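Local coordinates for protein 1,3-alpha-isomaltosidase (PDB 5X3I) that hydrolyses the alpha-1,3-glucosidic linkages of the cyclic tetrasaccharide cyclobis-(1-6)-alpha-nigerosyl, releasing isomaltose during intracellular breakdown of this starch-derived sugar, at residues Q312-T315 and A316-T320; V420-A423 and D424-Y428; L443-Q446 and R447-D450; E634-V637 and P638-T641; T696-A700 and G701-D705. The protein carries 1 engineered substitution. All coordinates share one frame; numbering follows the deposited sequence.

Interaction 1. Residues Q312-T315 and A316-T320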
loop_
_atom_site.group_PDB
_atom_site.type_symbol
_atom_site.label_atom_id
_atom_site.label_comp_id
_atom_site.label_asym_id
_atom_site.label_seq_id
_atom_site.Cartn_x
_atom_site.Cartn_y
_atom_site.Cartn_z
ATOM N N GLN A 312 -15.782 5.595 -25.697
ATOM C CA GLN A 312 -15.051 6.176 -26.825
ATOM C C GLN A 312 -13.554 6.347 -26.535
ATOM O O GLN A 312 -12.721 6.040 -27.382
ATOM C CB GLN A 312 -15.666 7.523 -27.225
ATOM C CG GLN A 312 -14.836 8.333 -28.235
ATOM C CD GLN A 312 -15.508 9.654 -28.622
ATOM O OE1 GLN A 312 -16.700 9.850 -28.370
ATOM N NE2 GLN A 312 -14.741 10.566 -29.234
ATOM N N LEU A 313 -13.216 6.810 -25.335
ATOM C CA LEU A 313 -11.816 7.031 -24.983
ATOM C C LEU A 313 -11.037 5.724 -24.778
ATOM O O LEU A 313 -9.932 5.575 -25.296
ATOM C CB LEU A 313 -11.708 7.912 -23.735
ATOM C CG LEU A 313 -11.960 9.404 -23.974
ATOM C CD1 LEU A 313 -12.228 10.147 -22.674
ATOM C CD2 LEU A 313 -10.785 10.033 -24.712
ATOM N N VAL A 314 -11.611 4.786 -24.029
ATOM C CA VAL A 314 -10.947 3.515 -23.803
ATOM C C VAL A 314 -10.701 2.830 -25.145
ATOM O O VAL A 314 -9.600 2.377 -25.420
ATOM C CB VAL A 314 -11.753 2.575 -22.893
ATOM C CG1 VAL A 314 -11.149 1.189 -22.929
ATOM C CG2 VAL A 314 -11.802 3.103 -21.460
ATOM N N THR A 315 -11.714 2.800 -26.004
ATOM C CA THR A 315 -11.534 2.143 -27.288
ATOM C C THR A 315 -10.507 2.916 -28.135
ATOM O O THR A 315 -9.690 2.298 -28.797
ATOM C CB THR A 315 -12.884 1.948 -28.046
ATOM O OG1 THR A 315 -13.506 3.200 -28.313
ATOM C CG2 THR A 315 -13.829 1.103 -27.221
ATOM N N ALA A 316 -10.494 4.245 -28.059
ATOM C CA ALA A 316 -9.501 5.027 -28.815
ATOM C C ALA A 316 -8.067 4.726 -28.385
ATOM O O ALA A 316 -7.201 4.506 -29.229
ATOM C CB ALA A 316 -9.767 6.516 -28.688
ATOM N N ARG A 317 -7.825 4.720 -27.075
ATOM C CA ARG A 317 -6.494 4.460 -26.540
ATOM C C ARG A 317 -6.015 3.041 -26.893
ATOM O O ARG A 317 -4.857 2.849 -27.246
ATOM C CB ARG A 317 -6.470 4.671 -25.011
ATOM C CG ARG A 317 -6.759 6.116 -24.539
ATOM C CD ARG A 317 -5.684 7.140 -24.941
ATOM N NE ARG A 317 -6.092 8.490 -24.550
ATOM C CZ ARG A 317 -6.810 9.307 -25.313
ATOM N NH1 ARG A 317 -7.182 8.925 -26.528
ATOM N NH2 ARG A 317 -7.167 10.501 -24.863
ATOM N N MET A 318 -6.904 2.056 -26.801
ATOM C CA MET A 318 -6.523 0.686 -27.133
ATOM C C MET A 318 -6.332 0.528 -28.651
ATOM O O MET A 318 -5.465 -0.206 -29.089
ATOM C CB MET A 318 -7.559 -0.315 -26.612
ATOM C CG MET A 318 -7.645 -0.412 -25.085
ATOM S SD MET A 318 -6.083 -0.838 -24.286
ATOM C CE MET A 318 -5.470 0.770 -23.815
ATOM N N ASP A 319 -7.130 1.237 -29.437
ATOM C CA ASP A 319 -6.947 1.228 -30.885
ATOM C C ASP A 319 -5.563 1.780 -31.221
ATOM O O ASP A 319 -4.886 1.267 -32.102
ATOM C CB ASP A 319 -8.036 2.039 -31.605
ATOM C CG ASP A 319 -9.341 1.276 -31.749
ATOM O OD1 ASP A 319 -9.409 0.111 -31.341
ATOM O OD2 ASP A 319 -10.307 1.846 -32.284
ATOM N N THR A 320 -5.129 2.794 -30.479
ATOM C CA THR A 320 -3.819 3.374 -30.742
ATOM C C THR A 320 -2.711 2.372 -30.407
ATOM O O THR A 320 -1.765 2.238 -31.170
ATOM C CB THR A 320 -3.608 4.701 -29.980
ATOM O OG1 THR A 320 -4.556 5.666 -30.450
ATOM C CG2 THR A 320 -2.207 5.240 -30.230
#
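L313 and R317, one helical turn apart on helix 311-323, lie side by side and point the same way. The R317 chain starts over the carbonyl of its partner: CB stands 3.6 Å and CG 3.3 Å from L313 O, with CG anti to its own carbonyl carbon (chi1 -64°). A bend at chi2 (-66°) carries the chain outward to lie beside L313, where R317 CZ comes to 4.1 Å and R317 NH2 to 3.7 Å from L313 CD2. NE turns to D607, with which it forms a salt bridge. Beneath the side chains, R317 N donates to L313 O at 2.9 Å in a nearly straight bond (169°), and M318 N and D319 N repeat the pattern to V314 O and T315 O. The buried face of the helix is apolar, V314 CG1 meeting M318 CG at 4.4 Å, while D319 pairs through OD1 with R385. T315 OG1 bonds back to Q311 O. Arginine suits its place because its aliphatic part reaches out beside L313 and its charged end reaches D607 beyond the helix. The chemistry implies a division of labour: the leucine methyl gives the guanidinium apolar contact, and D607 supplies its countercharge.

Interaction 2. Residues V420-A423 and D424-Y428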
loop_
_atom_site.group_PDB
_atom_site.type_symbol
_atom_site.label_atom_id
_atom_site.label_comp_id
_atom_site.label_asym_id
_atom_site.label_seq_id
_atom_site.Cartn_x
_atom_site.Cartn_y
_atom_site.Cartn_z
ATOM N N VAL A 420 -18.676 -0.844 9.243
ATOM C CA VAL A 420 -17.731 -0.765 10.344
ATOM C C VAL A 420 -18.255 0.266 11.343
ATOM O O VAL A 420 -18.747 1.316 10.942
ATOM C CB VAL A 420 -16.318 -0.379 9.862
ATOM C CG1 VAL A 420 -15.372 -0.170 11.051
ATOM C CG2 VAL A 420 -15.763 -1.436 8.913
ATOM N N LEU A 421 -18.164 -0.046 12.629
ATOM C CA LEU A 421 -18.806 0.753 13.673
ATOM C C LEU A 421 -17.830 1.517 14.572
ATOM O O LEU A 421 -16.704 1.081 14.788
ATOM C CB LEU A 421 -19.670 -0.139 14.558
ATOM C CG LEU A 421 -20.859 -0.880 13.950
ATOM C CD1 LEU A 421 -21.590 -1.668 15.048
ATOM C CD2 LEU A 421 -21.790 0.087 13.251
ATOM N N GLU A 422 -18.286 2.657 15.088
ATOM C CA GLU A 422 -17.590 3.338 16.171
ATOM C C GLU A 422 -17.871 2.607 17.477
ATOM O O GLU A 422 -18.701 1.700 17.525
ATOM C CB GLU A 422 -18.046 4.794 16.299
ATOM C CG GLU A 422 -17.896 5.644 15.064
ATOM C CD GLU A 422 -16.560 6.351 14.992
ATOM O OE1 GLU A 422 -15.684 6.095 15.842
ATOM O OE2 GLU A 422 -16.381 7.172 14.080
ATOM N N ALA A 423 -17.224 3.052 18.548
ATOM C CA ALA A 423 -17.398 2.435 19.856
ATOM C C ALA A 423 -18.824 2.636 20.354
ATOM O O ALA A 423 -19.373 1.775 21.022
ATOM C CB ALA A 423 -16.394 3.011 20.857
ATOM N N ASP A 424 -19.431 3.756 19.977
ATOM C CA ASP A 424 -20.775 4.088 20.439
ATOM C C ASP A 424 -21.863 3.428 19.593
ATOM O O ASP A 424 -23.042 3.676 19.797
ATOM C CB ASP A 424 -20.984 5.614 20.476
ATOM C CG ASP A 424 -20.999 6.256 19.100
ATOM O OD1 ASP A 424 -20.853 5.552 18.083
ATOM O OD2 ASP A 424 -21.165 7.492 19.033
ATOM N N GLY A 425 -21.463 2.622 18.614
ATOM C CA GLY A 425 -22.433 1.864 17.848
ATOM C C GLY A 425 -22.947 2.531 16.586
ATOM O O GLY A 425 -23.632 1.887 15.792
ATOM N N THR A 426 -22.641 3.812 16.403
ATOM C CA THR A 426 -22.921 4.492 15.135
ATOM C C THR A 426 -21.919 4.034 14.068
ATOM O O THR A 426 -20.861 3.514 14.399
ATOM C CB THR A 426 -22.848 6.021 15.258
ATOM O OG1 THR A 426 -21.503 6.416 15.545
ATOM C CG2 THR A 426 -23.796 6.542 16.365
ATOM N N ALA A 427 -22.256 4.223 12.796
ATOM C CA ALA A 427 -21.373 3.798 11.716
ATOM C C ALA A 427 -20.167 4.712 11.596
ATOM O O ALA A 427 -20.289 5.931 11.676
ATOM C CB ALA A 427 -22.130 3.748 10.391
ATOM N N TYR A 428 -19.001 4.115 11.408
ATOM C CA TYR A 428 -17.786 4.884 11.161
ATOM C C TYR A 428 -17.903 5.698 9.882
ATOM O O TYR A 428 -18.400 5.205 8.882
ATOM C CB TYR A 428 -16.577 3.958 11.070
ATOM C CG TYR A 428 -15.310 4.666 10.672
ATOM C CD1 TYR A 428 -14.651 5.498 11.566
ATOM C CD2 TYR A 428 -14.770 4.505 9.403
ATOM C CE1 TYR A 428 -13.497 6.141 11.213
ATOM C CE2 TYR A 428 -13.617 5.149 9.039
ATOM C CZ TYR A 428 -12.980 5.967 9.949
ATOM O OH TYR A 428 -11.827 6.613 9.594
HETATM O O HOH W 1 -18.676 2.478 8.253
#
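A type I beta turn from E422 to G425 closes a tight hairpin-like loop between helices 404-415 and 446-454, with an Asx turn at D424 overlapping it. G425 N donates to E422 O at 3.1 Å from above the carbonyl plane, sealing the turn. G425, the last residue of the turn, has a positive phi (92°), where a side chain would be pressed against the preceding carbonyl oxygen, and glycine is therefore the natural choice. The two arms are then joined by E422 N to T426 O (2.8 Å) and Y428 N to V420 O (2.8 Å), which flank a single bridge between L421 and A427. D424 OD1 is gripped twice by T426, two residues on. T426 N approaches it from above the carboxylate plane, whereas T426 OG1 donates to the syn lone pair of D424 OD1 at 2.8 Å. CG of D424 stands between its backbone N and carbonyl carbon (chi1 68°), a rotamer that turns the carboxylate back over the chain toward T426. Aspartate has just the length for this, and threonine adds the second donor. Within the turn, D424 OD1 also lies 3.4 Å from E422 CB. The E422 chain bends at chi2 and brings OE2 to 3.5 Å from Y428 CD1, the carboxylate and ring planes being 56° apart. A water bridges V420 O and Y428 O at the open end of the loop. V420 pairs with M440, just before helix 446-454, and L421 with V482, in the loop after barrel strand 467-470, where Y428 OH also bonds H475 O and W477 N.

Interaction 3. Residues L443-Q446 and R447-D450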
loop_
_atom_site.group_PDB
_atom_site.type_symbol
_atom_site.label_atom_id
_atom_site.label_comp_id
_atom_site.label_asym_id
_atom_site.label_seq_id
_atom_site.Cartn_x
_atom_site.Cartn_y
_atom_site.Cartn_z
ATOM N N LEU A 443 -15.695 -5.858 6.033
ATOM C CA LEU A 443 -15.311 -6.967 5.170
ATOM C C LEU A 443 -14.621 -8.012 6.025
ATOM O O LEU A 443 -14.124 -9.007 5.521
ATOM C CB LEU A 443 -14.422 -6.491 4.012
ATOM C CG LEU A 443 -15.124 -5.553 3.014
ATOM C CD1 LEU A 443 -14.149 -4.980 2.016
ATOM C CD2 LEU A 443 -16.292 -6.251 2.295
ATOM N N SER A 444 -14.593 -7.760 7.332
ATOM C CA SER A 444 -14.013 -8.715 8.268
ATOM C C SER A 444 -14.840 -9.990 8.406
ATOM O O SER A 444 -14.346 -10.977 8.926
ATOM C CB SER A 444 -13.833 -8.082 9.653
ATOM O OG SER A 444 -15.034 -8.106 10.400
ATOM N N VAL A 445 -16.098 -9.967 7.975
ATOM C CA VAL A 445 -16.926 -11.167 8.083
ATOM C C VAL A 445 -17.600 -11.553 6.762
ATOM O O VAL A 445 -17.900 -10.707 5.919
ATOM C CB VAL A 445 -18.014 -11.023 9.167
ATOM C CG1 VAL A 445 -17.374 -10.870 10.549
ATOM C CG2 VAL A 445 -18.918 -9.862 8.859
ATOM N N GLN A 446 -17.854 -12.847 6.615
ATOM C CA GLN A 446 -18.286 -13.412 5.352
ATOM C C GLN A 446 -19.603 -12.825 4.829
ATOM O O GLN A 446 -19.704 -12.544 3.635
ATOM C CB GLN A 446 -18.409 -14.932 5.475
ATOM C CG GLN A 446 -18.614 -15.627 4.138
ATOM C CD GLN A 446 -17.471 -15.390 3.171
ATOM O OE1 GLN A 446 -16.325 -15.718 3.452
ATOM N NE2 GLN A 446 -17.786 -14.819 2.020
ATOM N N ARG A 447 -20.595 -12.628 5.706
ATOM C CA ARG A 447 -21.909 -12.171 5.257
ATOM C C ARG A 447 -21.823 -10.804 4.581
ATOM O O ARG A 447 -22.526 -10.543 3.615
ATOM C CB ARG A 447 -22.930 -12.134 6.408
ATOM C CG ARG A 447 -22.670 -11.111 7.520
ATOM C CD ARG A 447 -23.755 -11.157 8.594
ATOM N NE ARG A 447 -25.004 -10.531 8.166
ATOM C CZ ARG A 447 -25.313 -9.256 8.367
ATOM N NH1 ARG A 447 -26.465 -8.778 7.940
ATOM N NH2 ARG A 447 -24.475 -8.456 9.002
ATOM N N THR A 448 -20.964 -9.930 5.088
ATOM C CA THR A 448 -20.831 -8.614 4.490
ATOM C C THR A 448 -19.919 -8.633 3.258
ATOM O O THR A 448 -20.170 -7.906 2.309
ATOM C CB THR A 448 -20.348 -7.603 5.521
ATOM O OG1 THR A 448 -21.334 -7.505 6.550
ATOM C CG2 THR A 448 -20.163 -6.234 4.902
ATOM N N ARG A 449 -18.874 -9.456 3.266
ATOM C CA ARG A 449 -18.100 -9.662 2.051
ATOM C C ARG A 449 -19.053 -10.120 0.930
ATOM O O ARG A 449 -19.008 -9.573 -0.161
ATOM C CB ARG A 449 -16.957 -10.668 2.255
ATOM C CG ARG A 449 -15.807 -10.141 3.151
ATOM C CD ARG A 449 -14.536 -10.960 3.041
ATOM N NE ARG A 449 -14.686 -12.332 3.518
ATOM C CZ ARG A 449 -14.470 -12.731 4.770
ATOM N NH1 ARG A 449 -14.103 -11.851 5.706
ATOM N NH2 ARG A 449 -14.637 -14.010 5.091
ATOM N N ASP A 450 -19.941 -11.064 1.241
ATOM C CA ASP A 450 -20.978 -11.518 0.305
ATOM C C ASP A 450 -21.861 -10.371 -0.186
ATOM O O ASP A 450 -22.020 -10.184 -1.385
ATOM C CB ASP A 450 -21.885 -12.579 0.938
ATOM C CG ASP A 450 -21.190 -13.907 1.152
ATOM O OD1 ASP A 450 -20.037 -14.084 0.734
ATOM O OD2 ASP A 450 -21.822 -14.788 1.745
HETATM O O HOH W 2 -12.784 -13.430 7.944
HETATM O O HOH W 3 -15.113 -13.554 0.949
#
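The chain runs from the irregular residues 443-445 into helix 446-454, with V445 at the N-cap position. V445 O accepts from R449 N in a straight bond (3.1 Å, 172°) and, weakly, from T448 N, while D450 N closes the next turn on Q446 O. R449 then folds back over this start. A bend at chi3 (-64°) turns its guanidinium toward the preceding loop, where NH1 donates to L443 O at 2.9 Å with the oxygen near the guanidinium plane. NH2 meets Q446 OE1 at 2.9 Å from above the amide plane, the two flat groups standing 85° apart. Glutamine can serve both ways: its NE2 donates to D450 OD1 at 2.7 Å, with that oxygen in the amide plane. One water joins Q446 NE2 to R449 NE, and another bridges S444 O and R449 NH1. With an alanine in place of R449, L443 O and Q446 OE1 would probably lose their guanidinium donors, leaving the amide held mainly through NE2 and D450. L443 CD2 packs along the arginine stem, 3.9 Å from R449 CA. Outside this turn, L443 rests on Y496 and Y500 and R449 on A503, all of helix 496-510, while T448 OG1 bonds to H418 in the loop after helix 404-415.

Interaction 4. Residues E634-V637 and P638-T641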
loop_
_atom_site.group_PDB
_atom_site.type_symbol
_atom_site.label_atom_id
_atom_site.label_comp_id
_atom_site.label_asym_id
_atom_site.label_seq_id
_atom_site.Cartn_x
_atom_site.Cartn_y
_atom_site.Cartn_z
ATOM N N GLU A 634 6.601 -9.541 -24.065
ATOM C CA GLU A 634 5.732 -10.605 -24.569
ATOM C C GLU A 634 6.474 -11.934 -24.644
ATOM O O GLU A 634 5.962 -12.960 -24.231
ATOM C CB GLU A 634 5.172 -10.240 -25.951
ATOM C CG GLU A 634 4.204 -9.067 -25.946
ATOM C CD GLU A 634 2.800 -9.481 -25.549
ATOM O OE1 GLU A 634 2.205 -10.306 -26.250
ATOM O OE2 GLU A 634 2.291 -9.007 -24.531
ATOM N N SER A 635 7.696 -11.896 -25.160
ATOM C CA SER A 635 8.501 -13.105 -25.299
ATOM C C SER A 635 8.919 -13.692 -23.958
ATOM O O SER A 635 9.225 -14.868 -23.872
ATOM C CB SER A 635 9.749 -12.825 -26.136
ATOM O OG SER A 635 9.384 -12.473 -27.449
ATOM N N LEU A 636 8.922 -12.865 -22.923
ATOM C CA LEU A 636 9.337 -13.280 -21.586
ATOM C C LEU A 636 8.238 -13.960 -20.792
ATOM O O LEU A 636 8.497 -14.498 -19.722
ATOM C CB LEU A 636 9.818 -12.070 -20.788
ATOM C CG LEU A 636 11.306 -11.763 -20.760
ATOM C CD1 LEU A 636 11.548 -10.499 -19.941
ATOM C CD2 LEU A 636 12.060 -12.926 -20.167
ATOM N N VAL A 637 7.003 -13.910 -21.290
ATOM C CA VAL A 637 5.888 -14.414 -20.496
ATOM C C VAL A 637 6.040 -15.894 -20.096
ATOM O O VAL A 637 5.782 -16.232 -18.941
ATOM C CB VAL A 637 4.538 -14.193 -21.203
ATOM C CG1 VAL A 637 3.422 -14.938 -20.480
ATOM C CG2 VAL A 637 4.224 -12.708 -21.258
ATOM N N PRO A 638 6.484 -16.775 -21.019
ATOM C CA PRO A 638 6.677 -18.156 -20.542
ATOM C C PRO A 638 7.747 -18.291 -19.440
ATOM O O PRO A 638 7.580 -19.097 -18.536
ATOM C CB PRO A 638 7.107 -18.907 -21.807
ATOM C CG PRO A 638 6.505 -18.105 -22.934
ATOM C CD PRO A 638 6.627 -16.679 -22.481
ATOM N N TYR A 639 8.831 -17.534 -19.534
ATOM C CA TYR A 639 9.850 -17.535 -18.488
ATOM C C TYR A 639 9.271 -17.066 -17.149
ATOM O O TYR A 639 9.409 -17.746 -16.137
ATOM C CB TYR A 639 11.036 -16.656 -18.874
ATOM C CG TYR A 639 12.067 -16.512 -17.764
ATOM C CD1 TYR A 639 12.938 -17.550 -17.460
ATOM C CD2 TYR A 639 12.172 -15.334 -17.026
ATOM C CE1 TYR A 639 13.882 -17.428 -16.452
ATOM C CE2 TYR A 639 13.122 -15.202 -16.012
ATOM C CZ TYR A 639 13.970 -16.255 -15.731
ATOM O OH TYR A 639 14.905 -16.142 -14.729
ATOM N N LEU A 640 8.600 -15.919 -17.171
ATOM C CA LEU A 640 8.017 -15.335 -15.963
ATOM C C LEU A 640 7.040 -16.302 -15.326
ATOM O O LEU A 640 7.050 -16.488 -14.120
ATOM C CB LEU A 640 7.325 -14.005 -16.276
ATOM C CG LEU A 640 8.299 -12.871 -16.608
ATOM C CD1 LEU A 640 7.627 -11.717 -17.319
ATOM C CD2 LEU A 640 8.986 -12.375 -15.329
ATOM N N THR A 641 6.224 -16.941 -16.161
ATOM C CA THR A 641 5.246 -17.911 -15.706
ATOM C C THR A 641 5.925 -19.090 -14.997
ATOM O O THR A 641 5.498 -19.513 -13.931
ATOM C CB THR A 641 4.382 -18.444 -16.891
ATOM O OG1 THR A 641 3.696 -17.354 -17.525
ATOM C CG2 THR A 641 3.383 -19.447 -16.405
HETATM O O HOH W 4 9.953 -16.685 -21.976
#
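V637 O takes two donors from T641, one turn further along helix 622-650. T641 OG1 reaches it at 2.8 Å and T641 N at 2.9 Å, and the two arrive from opposite faces of the carbonyl plane. The hydroxyl can do so because OG1 lies anti to the carbonyl carbon of T641 and beside its backbone N (chi1 -59°), which sets it back along the helix, and threonine thus satisfies its own polar group within the helix. V637 keeps CG1 anti to the backbone N, and this methyl stands 3.8 Å from T641 OG1. V637 CB lies close to P638 CD (3.5 Å), as the link to a proline ring imposes. L636 and Y639 lie side by side, with L636 CD2 4.0 Å from Y639 CD2; the leucine chi1 of -95° is off the usual staggered positions. The tyrosine CG is anti to its backbone N (chi1 174°), and its ring extends to place OH at L677 O and E680 N. L640 CD1 meets L636 CB at 4.1 Å, while L640 N donates to L636 O in a nearly straight bond. P638 has no N-H to give, and Y639 N instead donates to a water, 2.8 Å away, which in turn donates to S635 O. Around it, E634 forms a salt bridge with R300, L640 and T641 touch F299, and S635, L636 and Y639 pack on helix 735-742. The arrangement is that of a proline kink within a long helix, where the turn before the proline loses backbone bonds, a water spans part of the break, and regular bonding resumes at L640.

Interaction 5. Residues T696-A700 and G701-D705. With SO4 (sulfate ion), chain K.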
loop_
_atom_site.group_PDB
_atom_site.type_symbol
_atom_site.label_atom_id
_atom_site.label_comp_id
_atom_site.label_asym_id
_atom_site.label_seq_id
_atom_site.Cartn_x
_atom_site.Cartn_y
_atom_site.Cartn_z
ATOM N N THR A 696 27.663 -3.065 -13.189
ATOM C CA THR A 696 26.882 -4.105 -12.549
ATOM C C THR A 696 27.801 -5.043 -11.783
ATOM O O THR A 696 28.881 -5.370 -12.257
ATOM C CB THR A 696 26.071 -4.911 -13.594
ATOM O OG1 THR A 696 25.221 -4.027 -14.330
ATOM C CG2 THR A 696 25.238 -5.974 -12.927
ATOM N N TYR A 697 27.386 -5.467 -10.598
ATOM C CA TYR A 697 28.167 -6.447 -9.866
ATOM C C TYR A 697 27.561 -7.823 -10.035
ATOM O O TYR A 697 26.455 -8.096 -9.570
ATOM C CB TYR A 697 28.271 -6.099 -8.375
ATOM C CG TYR A 697 28.915 -7.207 -7.567
ATOM C CD1 TYR A 697 30.287 -7.413 -7.604
ATOM C CD2 TYR A 697 28.153 -8.058 -6.787
ATOM C CE1 TYR A 697 30.880 -8.433 -6.885
ATOM C CE2 TYR A 697 28.738 -9.078 -6.062
ATOM C CZ TYR A 697 30.105 -9.257 -6.115
ATOM O OH TYR A 697 30.687 -10.271 -5.392
ATOM N N LEU A 698 28.301 -8.693 -10.702
ATOM C CA LEU A 698 27.871 -10.061 -10.901
ATOM C C LEU A 698 28.480 -10.958 -9.838
ATOM O O LEU A 698 29.693 -11.066 -9.739
ATOM C CB LEU A 698 28.262 -10.549 -12.294
ATOM C CG LEU A 698 27.700 -9.771 -13.481
ATOM C CD1 LEU A 698 28.215 -10.355 -14.781
ATOM C CD2 LEU A 698 26.190 -9.795 -13.452
ATOM N N PRO A 699 27.631 -11.626 -9.053
ATOM C CA PRO A 699 28.109 -12.537 -8.014
ATOM C C PRO A 699 28.722 -13.793 -8.617
ATOM O O PRO A 699 28.873 -13.874 -9.837
ATOM C CB PRO A 699 26.843 -12.865 -7.228
ATOM C CG PRO A 699 25.743 -12.708 -8.224
ATOM C CD PRO A 699 26.160 -11.587 -9.126
ATOM N N ALA A 700 29.051 -14.761 -7.774
ATOM C CA ALA A 700 29.721 -15.980 -8.215
ATOM C C ALA A 700 28.885 -16.726 -9.244
ATOM O O ALA A 700 27.665 -16.630 -9.240
ATOM C CB ALA A 700 30.012 -16.878 -7.036
ATOM N N GLY A 701 29.560 -17.486 -10.101
ATOM C CA GLY A 701 28.939 -18.176 -11.220
ATOM C C GLY A 701 29.303 -17.572 -12.560
ATOM O O GLY A 701 30.058 -16.607 -12.623
ATOM N N GLU A 702 28.787 -18.163 -13.637
ATOM C CA GLU A 702 29.147 -17.742 -14.991
ATOM C C GLU A 702 28.015 -16.988 -15.674
ATOM O O GLU A 702 26.862 -17.392 -15.599
ATOM C CB GLU A 702 29.549 -18.946 -15.837
ATOM C CG GLU A 702 30.718 -19.733 -15.275
ATOM C CD GLU A 702 31.556 -20.367 -16.361
ATOM O OE1 GLU A 702 32.068 -19.619 -17.221
ATOM O OE2 GLU A 702 31.697 -21.607 -16.361
ATOM N N TRP A 703 28.358 -15.908 -16.364
ATOM C CA TRP A 703 27.357 -14.990 -16.874
ATOM C C TRP A 703 27.499 -14.675 -18.355
ATOM O O TRP A 703 28.592 -14.703 -18.921
ATOM C CB TRP A 703 27.401 -13.688 -16.076
ATOM C CG TRP A 703 27.110 -13.894 -14.633
ATOM C CD1 TRP A 703 28.017 -14.095 -13.634
ATOM C CD2 TRP A 703 25.820 -13.939 -14.017
ATOM N NE1 TRP A 703 27.373 -14.259 -12.437
ATOM C CE2 TRP A 703 26.023 -14.167 -12.643
ATOM C CE3 TRP A 703 24.511 -13.810 -14.494
ATOM C CZ2 TRP A 703 24.969 -14.266 -11.744
ATOM C CZ3 TRP A 703 23.470 -13.908 -13.600
ATOM C CH2 TRP A 703 23.703 -14.134 -12.239
ATOM N N ILE A 704 26.367 -14.352 -18.964
ATOM C CA ILE A 704 26.315 -13.931 -20.349
ATOM C C ILE A 704 25.553 -12.625 -20.476
ATOM O O ILE A 704 24.465 -12.481 -19.916
ATOM C CB ILE A 704 25.669 -15.016 -21.219
ATOM C CG1 ILE A 704 26.714 -16.083 -21.545
ATOM C CG2 ILE A 704 25.082 -14.419 -22.491
ATOM C CD1 ILE A 704 26.147 -17.337 -22.109
ATOM N N ASP A 705 26.141 -11.665 -21.183
ATOM C CA ASP A 705 25.464 -10.418 -21.491
ATOM C C ASP A 705 24.374 -10.722 -22.520
ATOM O O ASP A 705 24.676 -11.170 -23.621
ATOM C CB ASP A 705 26.473 -9.394 -22.026
ATOM C CG ASP A 705 25.863 -8.031 -22.302
ATOM O OD1 ASP A 705 24.632 -7.917 -22.477
ATOM O OD2 ASP A 705 26.632 -7.051 -22.355
HETATM S S SO4 K . 26.224 -21.189 -14.324
HETATM O O1 SO4 K . 26.976 -21.748 -15.441
HETATM O O2 SO4 K . 24.831 -21.075 -14.727
HETATM O O3 SO4 K . 26.330 -22.062 -13.160
HETATM O O4 SO4 K . 26.755 -19.875 -13.976
#
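E702 N holds a sulfate ion, donating to its O4 at 2.7 Å; the ion, probably from the crystallisation liquor, also bonds S733 OG. This is the connection, in the family 31 C-terminal domain, between strand 693-698, paired with 715-720, and strand 703-705 of the six-stranded antiparallel sheet, a turn closed by a tryptophan rather than by paired backbones. W703 NE1 donates to P699 O at 3.0 Å, coming from above the carbonyl plane. The indole thus spans the bend, its buried N-H being satisfied by the proline carbonyl. L698 covers one face: its CB stands 4.0 Å from the centroid of the five-membered ring, 20° off the ring normal, a CH-pi contact. L698 CD1 reaches W703 CB at 3.7 Å; with CG anti to its carbonyl carbon (chi1 -60°), the leucine directs this methyl to the root of the indole. Leucine suits the place as a branched, wholly apolar cover. A phenylalanine at W703 would probably leave P699 O without its N-H partner and open a gap beside the proline ring where the larger indole had been. G701 has phi 109°, where a CB would clash with A700 O, and only glycine passes comfortably there. L682 and Y729 touch both L698 and W703. Beside NE1, on the six-membered ring, the proline crosses at about a right angle, and its CG lies 3.9 Å from W703 CZ2.

How the interactions relate
From the N terminus the five contacts come in series, without nesting or crossing; interactions 2 and 5 lie where the chain turns back, 3 at a helix start, and 1 and 4 within helices. Interaction 1 is a turn of helix 311-323, in the beta-alpha-beta unit between barrel strands 302-304 and 330-333. Interactions 2 and 3 share the excursion between helix 404-415 and strand 467-470, their centres about 17 Å apart, both near segments that follow that strand. Interaction 4 bends helix 622-650, about 26 Å between centres from interaction 1. Interaction 5, in the C-terminal beta domain, is about 22 Å between centres from interaction 4 and on the opposite side of the chain's centre from interactions 2 and 3.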